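Local coordinates for protein encapsulated ferritin (Haliangium ochraceum, PDB 5N5F) that oxidises iron(II) to iron(III) as a ferritin-like ferroxidase, packaged as cargo inside an encapsulin nanocompartment where the iron is stored, at the interface of chains A and B and the interface of chains A and C. Coordinates in Å, arbitrary orientation; residue numbers count along the deposited sequence, not the author numbering. Chains: chain A/B/C, encapsulated ferritin.

Contacts 1 and 3 belong to one interface, between chains A and B: their C-alpha centres lie about 11 Å apart and they share B:Tyr38, whose hydroxyl serves the metal site of contact 1 while its ring edge borders contact 3. Both draw on helices 16-44 and 48-75, the long helices of this N-terminal, iron-oxidising part of the protein. Contact 2 joins chain A to another neighbour, C, through the tail beyond helix 77-86, and sits about 27 Å from contact 1 and 29 Å from contact 3. With two different two-fold interfaces on every subunit, the chains can be linked alternately into the decameric ring.

Contact 1: the interface of chains A and B. Residues chain A 31, 38, 60-61, 64; chain B 31, 38, 60-61, 64.
A:His64 reaches across the two-fold axis to B:Glu60 and B:Glu61 at the ferroxidase centre, which the two subunits build jointly. From CB, with CG anti to the carbonyl carbon (chi1 -66°), the imidazole leaves helix 48-75 and enters the interface. The backbone oxygen of A:Glu60 lies over one ring face, towards the rim. ND1 of A:His64 comes within 3.2 Å of OE2 of B:Glu61, the two flat groups steeply inclined. CD2 of A:His64 lies 3.5 Å from OE1 of B:Glu60, and CE1 of A:His64 packs its edge on CB of B:Glu60 at 3.6 Å. At the tip, NE2 of A:His64 points in its ring plane at OE1 of B:Glu60, a hydrogen bond modelled too short to trust. OE2 of A:Glu61 and OE2 of B:Glu61 are a doubtful 2.5 Å apart, their carboxylate planes nearly perpendicular (88°); two carboxylates would clash here unless they shared a proton, which is not seen. Further out, OH of B:Tyr38 gives a hydrogen bond to OE2 of A:Glu31 at 3.0 Å and probably helps to position it. Carboxylates and imidazoles suit iron: A:Glu31, A:Glu61 and A:His64, with their B counterparts, are its expected ligands, and symmetric pairing assembles them for iron oxidation.

Contact 2: the interface of chains A and C. Residues chain A 89-93, 96; chain C 70-71, 74.
Hydrogen bonds and an apolar contact join C:Arg74 and C:Glu70 to chain A, and an intrachain salt bridge braces the two. The hydrogen bonds come first. C:Arg74, extended from CG to NE, presents the end of its guanidinium to the backbone oxygen of A:Arg91, which accepts from both NH1 and NH2, each at 2.9 Å. The NH2 bond lies in the carbonyl plane, whereas NH1 approaches from above it. NH2 of C:Arg74 also donates a bent bond to the hydroxyl OG1 of A:Thr89 at 2.5 Å, and this OG1 donates to OE2 of C:Glu70. OE2 of C:Glu70 also takes the backbone N of A:Thr89 at 3.1 Å, from above the carboxylate plane. In the salt bridge, NE of C:Arg74 meets OE2 of C:Glu70 at 2.7 Å on the anti side, somewhat out of the carboxylate plane. Arginine suits the place because its flat guanidinium spreads several N-H donors; threonine, because one hydroxyl can both accept and donate. The apolar part is A:Ile93, whose CG1 lies over one guanidinium face, 3.8 Å from CZ of C:Arg74. Together these contacts probably hold the segment after helix 77-86, near the end of this N-terminal construct, to its neighbour's helix 48-73, helping to stabilise the decameric ring.

Contact 3: the interface of chains A and B. Residues chain A 23, 26-27, 30; chain B 37-38, 41, 54.
The helices 16-44 of the two subunits run antiparallel here, flanking the ferroxidase centre of the dimer, and B:Arg41 joins one to the other. Its bend at chi3 (-79°) turns the guanidinium towards A:Glu30, which it meets end-on. NH2 donates to OE1 at 2.5 Å in a salt bridge between B:Arg41 and A:Glu30, and NH1 of the arginine reaches OE2 of the glutamate at 3.2 Å, on the syn side but well out of the carboxylate plane. The guanidinium and carboxylate planes are twisted 51° apart, so the fork is not flat. CG2 of A:Val26 lies over one guanidinium face, towards its rim, 3.7 Å from CZ of B:Arg41; a short branched side chain offers a methyl here. The carboxylate of A:Glu30 lies beside the six-membered ring of B:Trp37, its CD 3.5 Å from CE3, and its OE1 lies at the ring edge of B:Tyr38. With a methionine in place of B:Arg41, the carboxylate of A:Glu30 would probably lose its charged mate and be free to turn. CG2 of A:Thr27 packs against CD2 of B:Leu54 at 3.9 Å. OG1 of A:Thr27 donates to the backbone oxygen of A:Arg23 at 2.8 Å and accepts a weak hydrogen bond from NE of B:Arg41.

Contact 1: the interface of chains A and B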
ATOM      1  N   GLU A  31       5.177   7.239 -16.943  1.00 34.90           N
ATOM      2  CA  GLU A  31       4.755   7.270 -18.337  1.00 34.96           C
ATOM      3  C   GLU A  31       4.693   5.865 -18.924  1.00 33.68           C
ATOM      4  O   GLU A  31       3.767   5.544 -19.680  1.00 33.07           O
ATOM      5  CB  GLU A  31       5.695   8.175 -19.132  1.00 37.30           C
ATOM      6  CG  GLU A  31       5.558   9.643 -18.727  1.00 35.11           C
ATOM      7  CD  GLU A  31       6.732  10.497 -19.155  1.00 38.78           C
ATOM      8  OE1 GLU A  31       7.812   9.936 -19.432  1.00 43.98           O
ATOM      9  OE2 GLU A  31       6.573  11.734 -19.205  1.00 44.67           O
ATOM     10  N   TYR A  38      -3.192   1.862 -20.261  1.00 40.39           N
ATOM     11  CA  TYR A  38      -4.072   2.295 -21.341  1.00 40.89           C
ATOM     12  C   TYR A  38      -4.346   1.154 -22.312  1.00 41.31           C
ATOM     13  O   TYR A  38      -5.487   0.958 -22.746  1.00 37.24           O
ATOM     14  CB  TYR A  38      -3.462   3.491 -22.072  1.00 38.32           C
ATOM     15  CG  TYR A  38      -3.486   4.788 -21.290  1.00 43.32           C
ATOM     16  CD1 TYR A  38      -3.671   4.800 -19.910  1.00 49.19           C
ATOM     17  CD2 TYR A  38      -3.337   6.007 -21.938  1.00 49.61           C
ATOM     18  CE1 TYR A  38      -3.695   5.989 -19.201  1.00 52.24           C
ATOM     19  CE2 TYR A  38      -3.364   7.199 -21.238  1.00 52.18           C
ATOM     20  CZ  TYR A  38      -3.542   7.184 -19.872  1.00 54.70           C
ATOM     21  OH  TYR A  38      -3.567   8.370 -19.175  1.00 54.64           O
ATOM     22  N   GLU A  60       0.901   8.982 -27.094  1.00 37.53           N
ATOM     23  CA  GLU A  60       1.565  10.200 -26.642  1.00 38.71           C
ATOM     24  C   GLU A  60       2.318   9.974 -25.336  1.00 40.24           C
ATOM     25  O   GLU A  60       3.333  10.637 -25.087  1.00 38.85           O
ATOM     26  CB  GLU A  60       0.549  11.337 -26.505  1.00 42.99           C
ATOM     27  CG  GLU A  60       0.125  11.918 -27.852  1.00 46.04           C
ATOM     28  CD  GLU A  60      -0.869  13.058 -27.736  1.00 54.41           C
ATOM     29  OE1 GLU A  60      -1.288  13.386 -26.607  1.00 52.82           O
ATOM     30  OE2 GLU A  60      -1.233  13.630 -28.785  1.00 55.75           O
ATOM     31  N   GLU A  61       1.856   9.042 -24.496  1.00 37.28           N
ATOM     32  CA  GLU A  61       2.644   8.657 -23.327  1.00 38.07           C
ATOM     33  C   GLU A  61       3.966   8.023 -23.747  1.00 34.34           C
ATOM     34  O   GLU A  61       4.995   8.224 -23.092  1.00 33.91           O
ATOM     35  CB  GLU A  61       1.852   7.696 -22.439  1.00 37.50           C
ATOM     36  CG  GLU A  61       0.600   8.298 -21.812  1.00 46.07           C
ATOM     37  CD  GLU A  61       0.882   9.587 -21.074  1.00 43.93           C
ATOM     38  OE1 GLU A  61       1.756   9.586 -20.180  1.00 51.41           O
ATOM     39  OE2 GLU A  61       0.249  10.606 -21.408  1.00 44.53           O
ATOM     40  N   HIS A  64       6.165  10.863 -24.584  1.00 32.94           N
ATOM     41  CA  HIS A  64       6.652  11.507 -23.368  1.00 36.80           C
ATOM     42  C   HIS A  64       7.786  10.708 -22.740  1.00 32.63           C
ATOM     43  O   HIS A  64       8.779  11.282 -22.280  1.00 30.12           O
ATOM     44  CB  HIS A  64       5.507  11.676 -22.368  1.00 36.27           C
ATOM     45  CG  HIS A  64       4.440  12.621 -22.822  1.00 42.20           C
ATOM     46  ND1 HIS A  64       3.361  12.959 -22.032  1.00 42.79           N
ATOM     47  CD2 HIS A  64       4.285  13.302 -23.982  1.00 46.63           C
ATOM     48  CE1 HIS A  64       2.587  13.806 -22.687  1.00 47.42           C
ATOM     49  NE2 HIS A  64       3.125  14.031 -23.871  1.00 44.36           N
TER
ATOM     50  N   GLU B  31      -4.556  10.731 -15.110  1.00 34.80           N
ATOM     51  CA  GLU B  31      -4.059  11.911 -15.805  1.00 35.47           C
ATOM     52  C   GLU B  31      -4.000  13.115 -14.872  1.00 30.03           C
ATOM     53  O   GLU B  31      -3.040  13.891 -14.914  1.00 30.88           O
ATOM     54  CB  GLU B  31      -4.930  12.192 -17.030  1.00 38.81           C
ATOM     55  CG  GLU B  31      -4.717  11.173 -18.151  1.00 37.96           C
ATOM     56  CD  GLU B  31      -5.921  11.004 -19.060  1.00 42.55           C
ATOM     57  OE1 GLU B  31      -7.015  11.501 -18.717  1.00 39.54           O
ATOM     58  OE2 GLU B  31      -5.770  10.359 -20.122  1.00 47.92           O
ATOM     59  N   TYR B  38       3.722  16.326 -11.945  1.00 32.39           N
ATOM     60  CA  TYR B  38       4.646  17.015 -12.842  1.00 33.30           C
ATOM     61  C   TYR B  38       4.934  18.426 -12.352  1.00 33.50           C
ATOM     62  O   TYR B  38       6.086  18.874 -12.376  1.00 32.21           O
ATOM     63  CB  TYR B  38       4.085  17.049 -14.262  1.00 32.15           C
ATOM     64  CG  TYR B  38       4.178  15.734 -15.007  1.00 39.99           C
ATOM     65  CD1 TYR B  38       4.424  14.537 -14.339  1.00 40.65           C
ATOM     66  CD2 TYR B  38       4.028  15.692 -16.385  1.00 46.57           C
ATOM     67  CE1 TYR B  38       4.505  13.339 -15.027  1.00 45.75           C
ATOM     68  CE2 TYR B  38       4.115  14.501 -17.082  1.00 52.02           C
ATOM     69  CZ  TYR B  38       4.350  13.330 -16.400  1.00 49.35           C
ATOM     70  OH  TYR B  38       4.430  12.149 -17.101  1.00 49.30           O
ATOM     71  N   GLU B  60       0.078  18.324 -21.785  1.00 37.82           N
ATOM     72  CA  GLU B  60      -0.592  17.306 -22.585  1.00 41.68           C
ATOM     73  C   GLU B  60      -1.386  16.345 -21.710  1.00 40.13           C
ATOM     74  O   GLU B  60      -2.393  15.789 -22.163  1.00 38.04           O
ATOM     75  CB  GLU B  60       0.426  16.552 -23.439  1.00 41.12           C
ATOM     76  CG  GLU B  60       1.097  17.434 -24.483  1.00 53.00           C
ATOM     77  CD  GLU B  60       1.810  16.647 -25.570  1.00 56.13           C
ATOM     78  OE1 GLU B  60       1.914  15.409 -25.451  1.00 55.81           O
ATOM     79  OE2 GLU B  60       2.262  17.272 -26.552  1.00 62.85           O
ATOM     80  N   GLU B  61      -0.964  16.139 -20.460  1.00 37.60           N
ATOM     81  CA  GLU B  61      -1.775  15.345 -19.542  1.00 39.40           C
ATOM     82  C   GLU B  61      -3.103  16.037 -19.258  1.00 33.69           C
ATOM     83  O   GLU B  61      -4.143  15.378 -19.164  1.00 33.21           O
ATOM     84  CB  GLU B  61      -1.016  15.084 -18.240  1.00 39.96           C
ATOM     85  CG  GLU B  61       0.266  14.270 -18.405  1.00 44.82           C
ATOM     86  CD  GLU B  61       0.049  12.974 -19.162  1.00 46.37           C
ATOM     87  OE1 GLU B  61      -0.847  12.194 -18.772  1.00 49.15           O
ATOM     88  OE2 GLU B  61       0.765  12.744 -20.158  1.00 46.98           O
ATOM     89  N   HIS B  64      -5.253  15.325 -22.145  1.00 34.69           N
ATOM     90  CA  HIS B  64      -5.785  13.971 -22.071  1.00 37.30           C
ATOM     91  C   HIS B  64      -6.942  13.894 -21.084  1.00 35.33           C
ATOM     92  O   HIS B  64      -7.948  13.226 -21.348  1.00 32.53           O
ATOM     93  CB  HIS B  64      -4.672  12.998 -21.682  1.00 39.92           C
ATOM     94  CG  HIS B  64      -3.584  12.887 -22.703  1.00 44.12           C
ATOM     95  ND1 HIS B  64      -2.485  12.071 -22.535  1.00 42.24           N
ATOM     96  CD2 HIS B  64      -3.425  13.488 -23.905  1.00 45.11           C
ATOM     97  CE1 HIS B  64      -1.697  12.174 -23.591  1.00 44.71           C
ATOM     98  NE2 HIS B  64      -2.245  13.027 -24.437  1.00 43.26           N
TER

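Contact 2: the interface of chains A and C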
ATOM      1  N   THR A  89      18.857  -2.391 -33.091  1.00 35.87           N
ATOM      2  CA  THR A  89      19.694  -3.504 -33.516  1.00 39.66           C
ATOM      3  C   THR A  89      18.836  -4.588 -34.160  1.00 43.28           C
ATOM      4  O   THR A  89      17.606  -4.513 -34.175  1.00 41.32           O
ATOM      5  CB  THR A  89      20.473  -4.075 -32.327  1.00 41.06           C
ATOM      6  OG1 THR A  89      19.555  -4.482 -31.304  1.00 38.69           O
ATOM      7  CG2 THR A  89      21.429  -3.028 -31.769  1.00 37.61           C
ATOM      8  N   GLU A  90      19.507  -5.610 -34.694  1.00 45.74           N
ATOM      9  CA  GLU A  90      18.837  -6.686 -35.420  1.00 50.23           C
ATOM     10  C   GLU A  90      19.139  -8.074 -34.881  1.00 47.81           C
ATOM     11  O   GLU A  90      18.248  -8.926 -34.861  1.00 46.28           O
ATOM     12  CB  GLU A  90      19.218  -6.632 -36.909  1.00 53.58           C
ATOM     13  CG  GLU A  90      18.341  -5.710 -37.744  1.00 60.11           C
ATOM     14  CD  GLU A  90      16.919  -6.225 -37.886  1.00 74.38           C
ATOM     15  OE1 GLU A  90      16.627  -7.323 -37.365  1.00 72.75           O
ATOM     16  OE2 GLU A  90      16.093  -5.535 -38.520  1.00 67.76           O
ATOM     17  N   ARG A  91      20.375  -8.334 -34.450  1.00 44.98           N
ATOM     18  CA  ARG A  91      20.733  -9.651 -33.953  1.00 49.34           C
ATOM     19  C   ARG A  91      19.926  -9.985 -32.697  1.00 48.74           C
ATOM     20  O   ARG A  91      19.332  -9.100 -32.075  1.00 45.24           O
ATOM     21  CB  ARG A  91      22.228  -9.710 -33.639  1.00 55.72           C
ATOM     22  CG  ARG A  91      23.135  -9.447 -34.836  1.00 64.07           C
ATOM     23  CD  ARG A  91      24.542  -9.058 -34.397  1.00 71.40           C
ATOM     24  NE  ARG A  91      25.225 -10.133 -33.680  1.00 81.84           N
ATOM     25  CZ  ARG A  91      26.387  -9.993 -33.049  1.00 79.79           C
ATOM     26  NH1 ARG A  91      26.932 -11.028 -32.426  1.00 80.28           N
ATOM     27  NH2 ARG A  91      27.006  -8.819 -33.030  1.00 79.68           N
ATOM     28  N   PRO A  92      19.884 -11.259 -32.308  1.00 55.45           N
ATOM     29  CA  PRO A  92      19.281 -11.611 -31.016  1.00 53.56           C
ATOM     30  C   PRO A  92      19.893 -10.792 -29.889  1.00 50.93           C
ATOM     31  O   PRO A  92      21.115 -10.657 -29.784  1.00 44.24           O
ATOM     32  CB  PRO A  92      19.594 -13.104 -30.875  1.00 51.64           C
ATOM     33  CG  PRO A  92      19.698 -13.590 -32.276  1.00 57.86           C
ATOM     34  CD  PRO A  92      20.310 -12.455 -33.057  1.00 60.20           C
ATOM     35  N   ILE A  93      19.024 -10.249 -29.032  1.00 48.31           N
ATOM     36  CA  ILE A  93      19.453  -9.238 -28.067  1.00 46.87           C
ATOM     37  C   ILE A  93      20.604  -9.753 -27.211  1.00 45.00           C
ATOM     38  O   ILE A  93      21.534  -9.006 -26.885  1.00 46.18           O
ATOM     39  CB  ILE A  93      18.256  -8.788 -27.207  1.00 49.68           C
ATOM     40  CG1 ILE A  93      17.234  -8.056 -28.080  1.00 47.25           C
ATOM     41  CG2 ILE A  93      18.703  -7.880 -26.065  1.00 44.52           C
ATOM     42  CD1 ILE A  93      15.905  -8.765 -28.194  1.00 58.78           C
ATOM     43  N   LEU A  96      24.267  -9.305 -28.290  1.00 55.02           N
ATOM     44  CA  LEU A  96      24.861  -7.979 -28.159  1.00 49.95           C
ATOM     45  C   LEU A  96      25.421  -7.778 -26.754  1.00 46.58           C
ATOM     46  O   LEU A  96      26.299  -6.942 -26.540  1.00 44.75           O
ATOM     47  CB  LEU A  96      23.828  -6.898 -28.477  1.00 42.47           C
ATOM     48  CG  LEU A  96      23.184  -6.985 -29.862  1.00 42.58           C
ATOM     49  CD1 LEU A  96      21.907  -6.152 -29.909  1.00 44.37           C
ATOM     50  CD2 LEU A  96      24.159  -6.536 -30.947  1.00 45.03           C
TER
ATOM     51  N   GLU C  70      14.703  -2.485 -26.068  1.00 33.04           N
ATOM     52  CA  GLU C  70      14.907  -2.862 -27.464  1.00 33.24           C
ATOM     53  C   GLU C  70      13.942  -3.963 -27.877  1.00 33.49           C
ATOM     54  O   GLU C  70      13.428  -3.956 -29.001  1.00 30.77           O
ATOM     55  CB  GLU C  70      16.356  -3.301 -27.685  1.00 35.27           C
ATOM     56  CG  GLU C  70      16.638  -3.919 -29.054  1.00 36.48           C
ATOM     57  CD  GLU C  70      16.393  -2.964 -30.210  1.00 37.72           C
ATOM     58  OE1 GLU C  70      16.142  -1.764 -29.961  1.00 32.85           O
ATOM     59  OE2 GLU C  70      16.460  -3.417 -31.375  1.00 40.06           O
ATOM     60  N   TRP C  71      13.688  -4.921 -26.983  1.00 34.59           N
ATOM     61  CA  TRP C  71      12.689  -5.945 -27.263  1.00 38.17           C
ATOM     62  C   TRP C  71      11.322  -5.319 -27.521  1.00 36.20           C
ATOM     63  O   TRP C  71      10.582  -5.770 -28.403  1.00 34.30           O
ATOM     64  CB  TRP C  71      12.611  -6.932 -26.100  1.00 35.05           C
ATOM     65  CG  TRP C  71      11.615  -8.029 -26.321  1.00 44.09           C
ATOM     66  CD1 TRP C  71      11.872  -9.289 -26.778  1.00 45.28           C
ATOM     67  CD2 TRP C  71      10.200  -7.963 -26.100  1.00 42.55           C
ATOM     68  NE1 TRP C  71      10.706 -10.011 -26.852  1.00 49.17           N
ATOM     69  CE2 TRP C  71       9.665  -9.220 -26.444  1.00 45.80           C
ATOM     70  CE3 TRP C  71       9.333  -6.962 -25.645  1.00 42.96           C
ATOM     71  CZ2 TRP C  71       8.303  -9.504 -26.345  1.00 48.29           C
ATOM     72  CZ3 TRP C  71       7.981  -7.247 -25.550  1.00 39.61           C
ATOM     73  CH2 TRP C  71       7.481  -8.507 -25.897  1.00 44.01           C
ATOM     74  N   ARG C  74      11.140  -3.602 -31.002  1.00 38.81           N
ATOM     75  CA  ARG C  74      11.053  -4.525 -32.128  1.00 42.41           C
ATOM     76  C   ARG C  74       9.650  -5.085 -32.336  1.00 44.46           C
ATOM     77  O   ARG C  74       9.404  -5.724 -33.364  1.00 43.04           O
ATOM     78  CB  ARG C  74      12.047  -5.677 -31.934  1.00 38.37           C
ATOM     79  CG  ARG C  74      13.513  -5.254 -32.027  1.00 40.02           C
ATOM     80  CD  ARG C  74      14.451  -6.433 -31.797  1.00 35.00           C
ATOM     81  NE  ARG C  74      15.862  -6.050 -31.837  1.00 37.38           N
ATOM     82  CZ  ARG C  74      16.870  -6.912 -31.729  1.00 43.48           C
ATOM     83  NH1 ARG C  74      16.623  -8.206 -31.572  1.00 44.88           N
ATOM     84  NH2 ARG C  74      18.128  -6.486 -31.778  1.00 39.59           N
TER

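Contact 3: the interface of chains A and B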
ATOM      1  N   ARG A  23      14.008  12.403 -10.212  1.00 35.53           N
ATOM      2  CA  ARG A  23      12.805  13.034 -10.741  1.00 33.17           C
ATOM      3  C   ARG A  23      12.503  12.528 -12.144  1.00 34.69           C
ATOM      4  O   ARG A  23      11.362  12.167 -12.455  1.00 33.01           O
ATOM      5  CB  ARG A  23      12.966  14.553 -10.727  1.00 33.24           C
ATOM      6  CG  ARG A  23      13.131  15.119  -9.329  1.00 34.89           C
ATOM      7  CD  ARG A  23      13.101  16.636  -9.304  1.00 36.12           C
ATOM      8  NE  ARG A  23      13.114  17.136  -7.932  1.00 42.59           N
ATOM      9  CZ  ARG A  23      14.190  17.570  -7.281  1.00 44.86           C
ATOM     10  NH1 ARG A  23      15.380  17.596  -7.866  1.00 38.77           N
ATOM     11  NH2 ARG A  23      14.067  17.992  -6.029  1.00 43.17           N
ATOM     12  N   VAL A  26      11.427   8.590 -12.144  1.00 32.10           N
ATOM     13  CA  VAL A  26      10.050   8.282 -11.756  1.00 28.58           C
ATOM     14  C   VAL A  26       9.072   8.791 -12.807  1.00 35.78           C
ATOM     15  O   VAL A  26       8.007   8.194 -13.013  1.00 28.88           O
ATOM     16  CB  VAL A  26       9.725   8.846 -10.359  1.00 36.32           C
ATOM     17  CG1 VAL A  26      10.653   8.234  -9.315  1.00 40.16           C
ATOM     18  CG2 VAL A  26       9.806  10.367 -10.337  1.00 34.69           C
ATOM     19  N   THR A  27       9.413   9.881 -13.499  1.00 35.26           N
ATOM     20  CA  THR A  27       8.564  10.369 -14.581  1.00 38.66           C
ATOM     21  C   THR A  27       8.481   9.339 -15.700  1.00 36.23           C
ATOM     22  O   THR A  27       7.388   9.003 -16.177  1.00 32.17           O
ATOM     23  CB  THR A  27       9.104  11.699 -15.113  1.00 38.55           C
ATOM     24  OG1 THR A  27       9.162  12.656 -14.047  1.00 37.28           O
ATOM     25  CG2 THR A  27       8.217  12.241 -16.227  1.00 37.89           C
ATOM     26  N   GLU A  30       6.307   6.433 -14.528  1.00 32.30           N
ATOM     27  CA  GLU A  30       4.876   6.712 -14.579  1.00 37.28           C
ATOM     28  C   GLU A  30       4.371   6.721 -16.016  1.00 35.60           C
ATOM     29  O   GLU A  30       3.260   6.253 -16.298  1.00 26.69           O
ATOM     30  CB  GLU A  30       4.581   8.048 -13.896  1.00 39.95           C
ATOM     31  CG  GLU A  30       4.854   8.041 -12.400  1.00 43.66           C
ATOM     32  CD  GLU A  30       4.892   9.434 -11.807  1.00 48.48           C
ATOM     33  OE1 GLU A  30       4.718  10.412 -12.564  1.00 52.69           O
ATOM     34  OE2 GLU A  30       5.100   9.550 -10.582  1.00 52.95           O
TER
ATOM     35  N   TRP B  37       1.740  15.769 -10.038  1.00 31.64           N
ATOM     36  CA  TRP B  37       3.107  15.317  -9.796  1.00 38.56           C
ATOM     37  C   TRP B  37       4.110  16.015 -10.709  1.00 36.61           C
ATOM     38  O   TRP B  37       5.245  16.276 -10.292  1.00 31.31           O
ATOM     39  CB  TRP B  37       3.188  13.803  -9.974  1.00 41.25           C
ATOM     40  CG  TRP B  37       2.309  13.050  -9.026  1.00 40.87           C
ATOM     41  CD1 TRP B  37       1.748  13.526  -7.872  1.00 47.94           C
ATOM     42  CD2 TRP B  37       1.878  11.690  -9.150  1.00 42.86           C
ATOM     43  NE1 TRP B  37       0.998  12.543  -7.271  1.00 48.54           N
ATOM     44  CE2 TRP B  37       1.063  11.406  -8.035  1.00 50.27           C
ATOM     45  CE3 TRP B  37       2.102  10.686 -10.095  1.00 42.38           C
ATOM     46  CZ2 TRP B  37       0.474  10.160  -7.839  1.00 48.45           C
ATOM     47  CZ3 TRP B  37       1.517   9.449  -9.900  1.00 41.53           C
ATOM     48  CH2 TRP B  37       0.712   9.196  -8.781  1.00 47.28           C
ATOM     49  N   TYR B  38       3.722  16.326 -11.945  1.00 32.39           N
ATOM     50  CA  TYR B  38       4.646  17.015 -12.842  1.00 33.30           C
ATOM     51  C   TYR B  38       4.934  18.426 -12.352  1.00 33.50           C
ATOM     52  O   TYR B  38       6.086  18.874 -12.376  1.00 32.21           O
ATOM     53  CB  TYR B  38       4.085  17.049 -14.262  1.00 32.15           C
ATOM     54  CG  TYR B  38       4.178  15.734 -15.007  1.00 39.99           C
ATOM     55  CD1 TYR B  38       4.424  14.537 -14.339  1.00 40.65           C
ATOM     56  CD2 TYR B  38       4.028  15.692 -16.385  1.00 46.57           C
ATOM     57  CE1 TYR B  38       4.505  13.339 -15.027  1.00 45.75           C
ATOM     58  CE2 TYR B  38       4.115  14.501 -17.082  1.00 52.02           C
ATOM     59  CZ  TYR B  38       4.350  13.330 -16.400  1.00 49.35           C
ATOM     60  OH  TYR B  38       4.430  12.149 -17.101  1.00 49.30           O
ATOM     61  N   ARG B  41       7.342  18.252  -9.396  1.00 32.13           N
ATOM     62  CA  ARG B  41       8.707  17.914  -9.783  1.00 38.47           C
ATOM     63  C   ARG B  41       9.356  19.035 -10.585  1.00 40.02           C
ATOM     64  O   ARG B  41      10.564  19.267 -10.453  1.00 37.77           O
ATOM     65  CB  ARG B  41       8.718  16.604 -10.570  1.00 34.30           C
ATOM     66  CG  ARG B  41       8.380  15.391  -9.706  1.00 39.20           C
ATOM     67  CD  ARG B  41       8.894  14.095 -10.310  1.00 44.30           C
ATOM     68  NE  ARG B  41       8.037  13.605 -11.384  1.00 47.52           N
ATOM     69  CZ  ARG B  41       7.047  12.731 -11.226  1.00 42.23           C
ATOM     70  NH1 ARG B  41       6.768  12.230 -10.030  1.00 43.39           N
ATOM     71  NH2 ARG B  41       6.330  12.353 -12.277  1.00 40.99           N
ATOM     72  N   LEU B  54       9.015  18.713 -18.367  1.00 29.53           N
ATOM     73  CA  LEU B  54       7.978  18.337 -17.414  1.00 32.33           C
ATOM     74  C   LEU B  54       6.718  19.172 -17.609  1.00 34.98           C
ATOM     75  O   LEU B  54       5.602  18.641 -17.573  1.00 34.97           O
ATOM     76  CB  LEU B  54       8.505  18.485 -15.987  1.00 32.32           C
ATOM     77  CG  LEU B  54       9.493  17.421 -15.498  1.00 34.76           C
ATOM     78  CD1 LEU B  54      10.055  17.820 -14.146  1.00 37.78           C
ATOM     79  CD2 LEU B  54       8.841  16.047 -15.414  1.00 36.48           C
TER